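Local atomic coordinates of ribonucleoside-diphosphate reductase (Sulfolobus acidocaldarius DSM 639, PDB entry 6QRZ), a protein that binds a manganese/iron cofactor as an R2-like ligand-binding oxidase of the ferritin-like superfamily, with the ribonucleotide reductase R2 subunit fold. Residues T203-I213 / F277-I285. Residues are numbered along the deposited sequence; the frame is centred on the assembly and turned at random.
Sequences TFKHIFNSLNI and FGLTPDFTI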
ATOM      1  N   THR A 203     -25.196   9.766  -5.847  1.00 45.64           N
ATOM      2  CA  THR A 203     -25.665  10.911  -5.074  1.00 45.74           C
ATOM      3  C   THR A 203     -24.809  12.138  -5.353  1.00 44.36           C
ATOM      4  O   THR A 203     -25.331  13.250  -5.496  1.00 44.55           O
ATOM      5  CB  THR A 203     -25.660  10.578  -3.581  1.00 41.98           C
ATOM      6  OG1 THR A 203     -26.505   9.448  -3.336  1.00 41.98           O
ATOM      7  CG2 THR A 203     -26.160  11.763  -2.768  1.00 41.98           C
ATOM      8  N   PHE A 204     -23.489  11.954  -5.446  1.00 47.28           N
ATOM      9  CA  PHE A 204     -22.618  13.046  -5.863  1.00 48.18           C
ATOM     10  C   PHE A 204     -22.878  13.453  -7.310  1.00 48.62           C
ATOM     11  O   PHE A 204     -22.609  14.598  -7.688  1.00 48.35           O
ATOM     12  CB  PHE A 204     -21.151  12.653  -5.685  1.00 39.80           C
ATOM     13  CG  PHE A 204     -20.668  12.717  -4.263  1.00 39.80           C
ATOM     14  CD1 PHE A 204     -21.237  13.600  -3.360  1.00 39.80           C
ATOM     15  CD2 PHE A 204     -19.642  11.894  -3.831  1.00 39.80           C
ATOM     16  CE1 PHE A 204     -20.789  13.658  -2.051  1.00 39.80           C
ATOM     17  CE2 PHE A 204     -19.191  11.946  -2.526  1.00 39.80           C
ATOM     18  CZ  PHE A 204     -19.766  12.829  -1.634  1.00 39.80           C
ATOM     19  N   LYS A 205     -23.393  12.532  -8.127  1.00 55.73           N
ATOM     20  CA  LYS A 205     -23.653  12.844  -9.530  1.00 57.03           C
ATOM     21  C   LYS A 205     -24.790  13.850  -9.676  1.00 57.25           C
ATOM     22  O   LYS A 205     -24.725  14.751 -10.521  1.00 57.66           O
ATOM     23  CB  LYS A 205     -23.966  11.558 -10.297  1.00 47.48           C
ATOM     24  CG  LYS A 205     -24.335  11.765 -11.755  1.00 47.48           C
ATOM     25  CD  LYS A 205     -24.670  10.443 -12.426  1.00 47.48           C
ATOM     26  CE  LYS A 205     -25.033  10.638 -13.889  1.00 47.48           C
ATOM     27  NZ  LYS A 205     -23.900  11.194 -14.681  1.00 47.48           N
ATOM     28  N   HIS A 206     -25.837  13.717  -8.861  1.00 61.73           N
ATOM     29  CA  HIS A 206     -26.980  14.619  -8.929  1.00 61.84           C
ATOM     30  C   HIS A 206     -26.769  15.909  -8.148  1.00 61.45           C
ATOM     31  O   HIS A 206     -27.529  16.864  -8.346  1.00 62.20           O
ATOM     32  CB  HIS A 206     -28.241  13.909  -8.425  1.00 51.71           C
ATOM     33  CG  HIS A 206     -28.597  12.685  -9.210  1.00 51.71           C
ATOM     34  ND1 HIS A 206     -29.065  12.741 -10.505  1.00 51.71           N
ATOM     35  CD2 HIS A 206     -28.556  11.372  -8.882  1.00 51.71           C
ATOM     36  CE1 HIS A 206     -29.293  11.515 -10.942  1.00 51.71           C
ATOM     37  NE2 HIS A 206     -28.991  10.666  -9.977  1.00 51.71           N
ATOM     38  N   ILE A 207     -25.768  15.965  -7.274  1.00 53.04           N
ATOM     39  CA  ILE A 207     -25.491  17.180  -6.516  1.00 52.83           C
ATOM     40  C   ILE A 207     -24.590  18.128  -7.297  1.00 52.51           C
ATOM     41  O   ILE A 207     -24.813  19.341  -7.303  1.00 52.86           O
ATOM     42  CB  ILE A 207     -24.878  16.819  -5.148  1.00 52.95           C
ATOM     43  CG1 ILE A 207     -25.922  16.147  -4.253  1.00 53.67           C
ATOM     44  CG2 ILE A 207     -24.299  18.055  -4.465  1.00 53.42           C
ATOM     45  CD1 ILE A 207     -25.391  15.740  -2.894  1.00 54.33           C
ATOM     46  N   PHE A 208     -23.577  17.593  -7.981  1.00 66.93           N
ATOM     47  CA  PHE A 208     -22.609  18.445  -8.662  1.00 66.57           C
ATOM     48  C   PHE A 208     -23.111  18.892 -10.030  1.00 65.96           C
ATOM     49  O   PHE A 208     -22.840  20.021 -10.454  1.00 65.68           O
ATOM     50  CB  PHE A 208     -21.272  17.715  -8.806  1.00 51.10           C
ATOM     51  CG  PHE A 208     -20.705  17.217  -7.506  1.00 51.10           C
ATOM     52  CD1 PHE A 208     -21.005  17.850  -6.310  1.00 51.10           C
ATOM     53  CD2 PHE A 208     -19.867  16.113  -7.482  1.00 51.10           C
ATOM     54  CE1 PHE A 208     -20.484  17.390  -5.117  1.00 51.10           C
ATOM     55  CE2 PHE A 208     -19.343  15.649  -6.291  1.00 51.10           C
ATOM     56  CZ  PHE A 208     -19.653  16.288  -5.108  1.00 51.10           C
ATOM     57  N   ASN A 209     -23.843  18.025 -10.732  1.00 78.00           N
ATOM     58  CA  ASN A 209     -24.260  18.334 -12.093  1.00 77.22           C
ATOM     59  C   ASN A 209     -25.512  19.203 -12.132  1.00 79.71           C
ATOM     60  O   ASN A 209     -25.656  20.031 -13.038  1.00 78.70           O
ATOM     61  CB  ASN A 209     -24.490  17.039 -12.874  1.00 60.45           C
ATOM     62  CG  ASN A 209     -24.596  17.266 -14.371  1.00 60.45           C
ATOM     63  OD1 ASN A 209     -24.279  18.346 -14.870  1.00 60.45           O
ATOM     64  ND2 ASN A 209     -25.033  16.242 -15.095  1.00 60.45           N
ATOM     65  N   SER A 210     -26.417  19.040 -11.166  1.00 74.53           N
ATOM     66  CA  SER A 210     -27.669  19.788 -11.193  1.00 76.05           C
ATOM     67  C   SER A 210     -27.512  21.207 -10.662  1.00 76.75           C
ATOM     68  O   SER A 210     -28.257  22.102 -11.076  1.00 77.09           O
ATOM     69  CB  SER A 210     -28.742  19.051 -10.389  1.00 76.22           C
ATOM     70  OG  SER A 210     -28.993  17.766 -10.931  1.00 78.35           O
ATOM     71  N   LEU A 211     -26.562  21.437  -9.756  1.00 78.30           N
ATOM     72  CA  LEU A 211     -26.397  22.739  -9.127  1.00 78.74           C
ATOM     73  C   LEU A 211     -25.179  23.510  -9.618  1.00 78.04           C
ATOM     74  O   LEU A 211     -25.055  24.697  -9.295  1.00 77.92           O
ATOM     75  CB  LEU A 211     -26.310  22.591  -7.600  1.00 62.01           C
ATOM     76  CG  LEU A 211     -27.604  22.333  -6.820  1.00 62.01           C
ATOM     77  CD1 LEU A 211     -28.096  20.900  -6.989  1.00 62.01           C
ATOM     78  CD2 LEU A 211     -27.411  22.669  -5.347  1.00 62.01           C
ATOM     79  N   ASN A 212     -24.286  22.875 -10.383  1.00 86.53           N
ATOM     80  CA  ASN A 212     -23.060  23.512 -10.868  1.00 86.43           C
ATOM     81  C   ASN A 212     -22.237  24.064  -9.702  1.00 85.69           C
ATOM     82  O   ASN A 212     -21.864  25.238  -9.670  1.00 85.84           O
ATOM     83  CB  ASN A 212     -23.376  24.604 -11.897  1.00 60.44           C
ATOM     84  CG  ASN A 212     -22.136  25.117 -12.610  1.00 60.44           C
ATOM     85  OD1 ASN A 212     -21.055  24.537 -12.499  1.00 60.44           O
ATOM     86  ND2 ASN A 212     -22.289  26.208 -13.351  1.00 60.44           N
ATOM     87  N   ILE A 213     -21.964  23.195  -8.727  1.00 67.87           N
ATOM     88  CA  ILE A 213     -21.231  23.565  -7.526  1.00 67.29           C
ATOM     89  C   ILE A 213     -20.145  22.530  -7.263  1.00 67.68           C
ATOM     90  O   ILE A 213     -20.170  21.417  -7.794  1.00 68.34           O
ATOM     91  CB  ILE A 213     -22.151  23.692  -6.292  1.00 67.46           C
ATOM     92  CG1 ILE A 213     -22.876  22.369  -6.035  1.00 66.45           C
ATOM     93  CG2 ILE A 213     -23.140  24.832  -6.473  1.00 69.78           C
ATOM     94  CD1 ILE A 213     -23.699  22.358  -4.769  1.00 67.47           C
ATOM     95  N   PHE A 277     -31.014  18.899  -2.429  1.00 65.30           N
ATOM     96  CA  PHE A 277     -30.391  18.788  -3.749  1.00 64.88           C
ATOM     97  C   PHE A 277     -31.332  18.163  -4.777  1.00 65.99           C
ATOM     98  O   PHE A 277     -30.884  17.591  -5.774  1.00 65.08           O
ATOM     99  CB  PHE A 277     -29.080  17.997  -3.685  1.00 64.50           C
ATOM    100  CG  PHE A 277     -28.035  18.620  -2.803  1.00 63.46           C
ATOM    101  CD1 PHE A 277     -27.276  19.686  -3.254  1.00 65.07           C
ATOM    102  CD2 PHE A 277     -27.802  18.131  -1.527  1.00 62.95           C
ATOM    103  CE1 PHE A 277     -26.310  20.262  -2.449  1.00 64.30           C
ATOM    104  CE2 PHE A 277     -26.834  18.703  -0.714  1.00 65.90           C
ATOM    105  CZ  PHE A 277     -26.088  19.770  -1.177  1.00 66.29           C
ATOM    106  N   GLY A 278     -32.640  18.271  -4.551  1.00 64.52           N
ATOM    107  CA  GLY A 278     -33.607  17.661  -5.444  1.00 65.75           C
ATOM    108  C   GLY A 278     -33.561  16.150  -5.471  1.00 64.92           C
ATOM    109  O   GLY A 278     -33.889  15.542  -6.496  1.00 63.86           O
ATOM    110  N   LEU A 279     -33.155  15.524  -4.370  1.00 69.97           N
ATOM    111  CA  LEU A 279     -33.043  14.076  -4.298  1.00 70.01           C
ATOM    112  C   LEU A 279     -34.330  13.466  -3.760  1.00 69.93           C
ATOM    113  O   LEU A 279     -34.938  13.987  -2.822  1.00 69.51           O
ATOM    114  CB  LEU A 279     -31.866  13.670  -3.411  1.00 70.70           C
ATOM    115  CG  LEU A 279     -30.470  14.028  -3.924  1.00 71.69           C
ATOM    116  CD1 LEU A 279     -29.413  13.678  -2.889  1.00 72.45           C
ATOM    117  CD2 LEU A 279     -30.189  13.322  -5.241  1.00 68.94           C
ATOM    118  N   THR A 280     -34.738  12.352  -4.367  1.00 92.88           N
ATOM    119  CA  THR A 280     -35.920  11.612  -3.947  1.00 92.91           C
ATOM    120  C   THR A 280     -35.505  10.415  -3.109  1.00 93.87           C
ATOM    121  O   THR A 280     -34.618   9.656  -3.527  1.00 90.38           O
ATOM    122  CB  THR A 280     -36.718  11.141  -5.162  1.00 61.11           C
ATOM    123  OG1 THR A 280     -37.091  12.273  -5.957  1.00 61.11           O
ATOM    124  CG2 THR A 280     -37.973  10.399  -4.727  1.00 61.11           C
ATOM    125  N   PRO A 281     -36.099  10.213  -1.929  1.00101.98           N
ATOM    126  CA  PRO A 281     -35.710   9.052  -1.110  1.00102.83           C
ATOM    127  C   PRO A 281     -36.019   7.719  -1.767  1.00102.65           C
ATOM    128  O   PRO A 281     -35.358   6.721  -1.458  1.00102.78           O
ATOM    129  CB  PRO A 281     -36.513   9.250   0.183  1.00 68.44           C
ATOM    130  CG  PRO A 281     -37.665  10.113  -0.213  1.00 68.44           C
ATOM    131  CD  PRO A 281     -37.134  11.031  -1.274  1.00 68.44           C
ATOM    132  N   ASP A 282     -37.004   7.671  -2.664  1.00 90.04           N
ATOM    133  CA  ASP A 282     -37.309   6.443  -3.389  1.00 91.76           C
ATOM    134  C   ASP A 282     -36.377   6.203  -4.569  1.00 90.46           C
ATOM    135  O   ASP A 282     -36.435   5.126  -5.172  1.00 89.64           O
ATOM    136  CB  ASP A 282     -38.760   6.467  -3.879  1.00 92.71           C
ATOM    137  CG  ASP A 282     -39.761   6.487  -2.739  1.00 97.50           C
ATOM    138  OD1 ASP A 282     -39.457   5.919  -1.668  1.00104.62           O
ATOM    139  OD2 ASP A 282     -40.852   7.069  -2.914  1.00106.30           O
ATOM    140  N   PHE A 283     -35.526   7.170  -4.911  1.00 96.21           N
ATOM    141  CA  PHE A 283     -34.606   7.025  -6.033  1.00 96.96           C
ATOM    142  C   PHE A 283     -33.242   6.502  -5.599  1.00 95.43           C
ATOM    143  O   PHE A 283     -32.680   5.620  -6.257  1.00 94.84           O
ATOM    144  CB  PHE A 283     -34.450   8.363  -6.759  1.00 66.37           C
ATOM    145  CG  PHE A 283     -33.480   8.323  -7.906  1.00 66.37           C
ATOM    146  CD1 PHE A 283     -33.839   7.751  -9.115  1.00 66.37           C
ATOM    147  CD2 PHE A 283     -32.210   8.862  -7.775  1.00 66.37           C
ATOM    148  CE1 PHE A 283     -32.948   7.711 -10.171  1.00 66.37           C
ATOM    149  CE2 PHE A 283     -31.316   8.826  -8.826  1.00 66.37           C
ATOM    150  CZ  PHE A 283     -31.685   8.250 -10.026  1.00 66.37           C
ATOM    151  N   THR A 284     -32.692   7.035  -4.504  1.00 83.01           N
ATOM    152  CA  THR A 284     -31.419   6.530  -4.000  1.00 82.83           C
ATOM    153  C   THR A 284     -31.556   5.090  -3.517  1.00 82.80           C
ATOM    154  O   THR A 284     -30.650   4.273  -3.716  1.00 81.56           O
ATOM    155  CB  THR A 284     -30.902   7.430  -2.876  1.00 59.37           C
ATOM    156  OG1 THR A 284     -30.773   8.773  -3.360  1.00 59.37           O
ATOM    157  CG2 THR A 284     -29.545   6.947  -2.381  1.00 59.37           C
ATOM    158  N   ILE A 285     -32.688   4.761  -2.890  1.00 79.25           N
ATOM    159  CA  ILE A 285     -32.944   3.377  -2.503  1.00 79.55           C
ATOM    160  C   ILE A 285     -33.085   2.496  -3.737  1.00 79.85           C
ATOM    161  O   ILE A 285     -32.679   1.327  -3.726  1.00 78.80           O
ATOM    162  CB  ILE A 285     -34.189   3.299  -1.599  1.00 58.29           C
ATOM    163  CG1 ILE A 285     -33.957   4.079  -0.305  1.00 58.29           C
ATOM    164  CG2 ILE A 285     -34.545   1.852  -1.285  1.00 58.29           C
ATOM    165  CD1 ILE A 285     -35.148   4.081   0.631  1.00 58.29           C
TER
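Ile207 and Phe277 bring the two backbones closest, their CA atoms 5.9 Å apart, where the last turns of helix 192-211 meet the loop leading into helix 281-301; in the first turn of that helix, Thr284 CA lies 7.3 Å from Thr203 CA. Phe277 buries more surface here than any other residue. Its chi1 of -61° directs the ring toward the helix, and chi2 of -79° turns one face to Ile207, whose CG2 sits 3.9 Å from the ring centroid in a CH-pi contact. Leu211 CD2 reaches the ring edge at Phe277 CD1 (3.6 Å), and Ile213 CD1 approaches the edge at CE1. Leu279 divides its two methyls: CD1 meets Thr203 CG2, and CD2 rests 3.8 Å from His206 CB. Beyond it, the side chains of His206 and Phe283 come from opposite directions, NE2 lying at the Phe283 ring edge, with the ring planes at 75°. With an alanine at Phe277, Ile207 and Leu211 would probably lose the ring they share, leaving a gap between helix and loop. Thr203 OG1 is hydrogen-bonded to Ser199 O within its own helix. Chiefly apolar and aromatic contact thus joins the end of helix 192-211 to the loop and first turn of helix 281-301 in this ferritin-like fold.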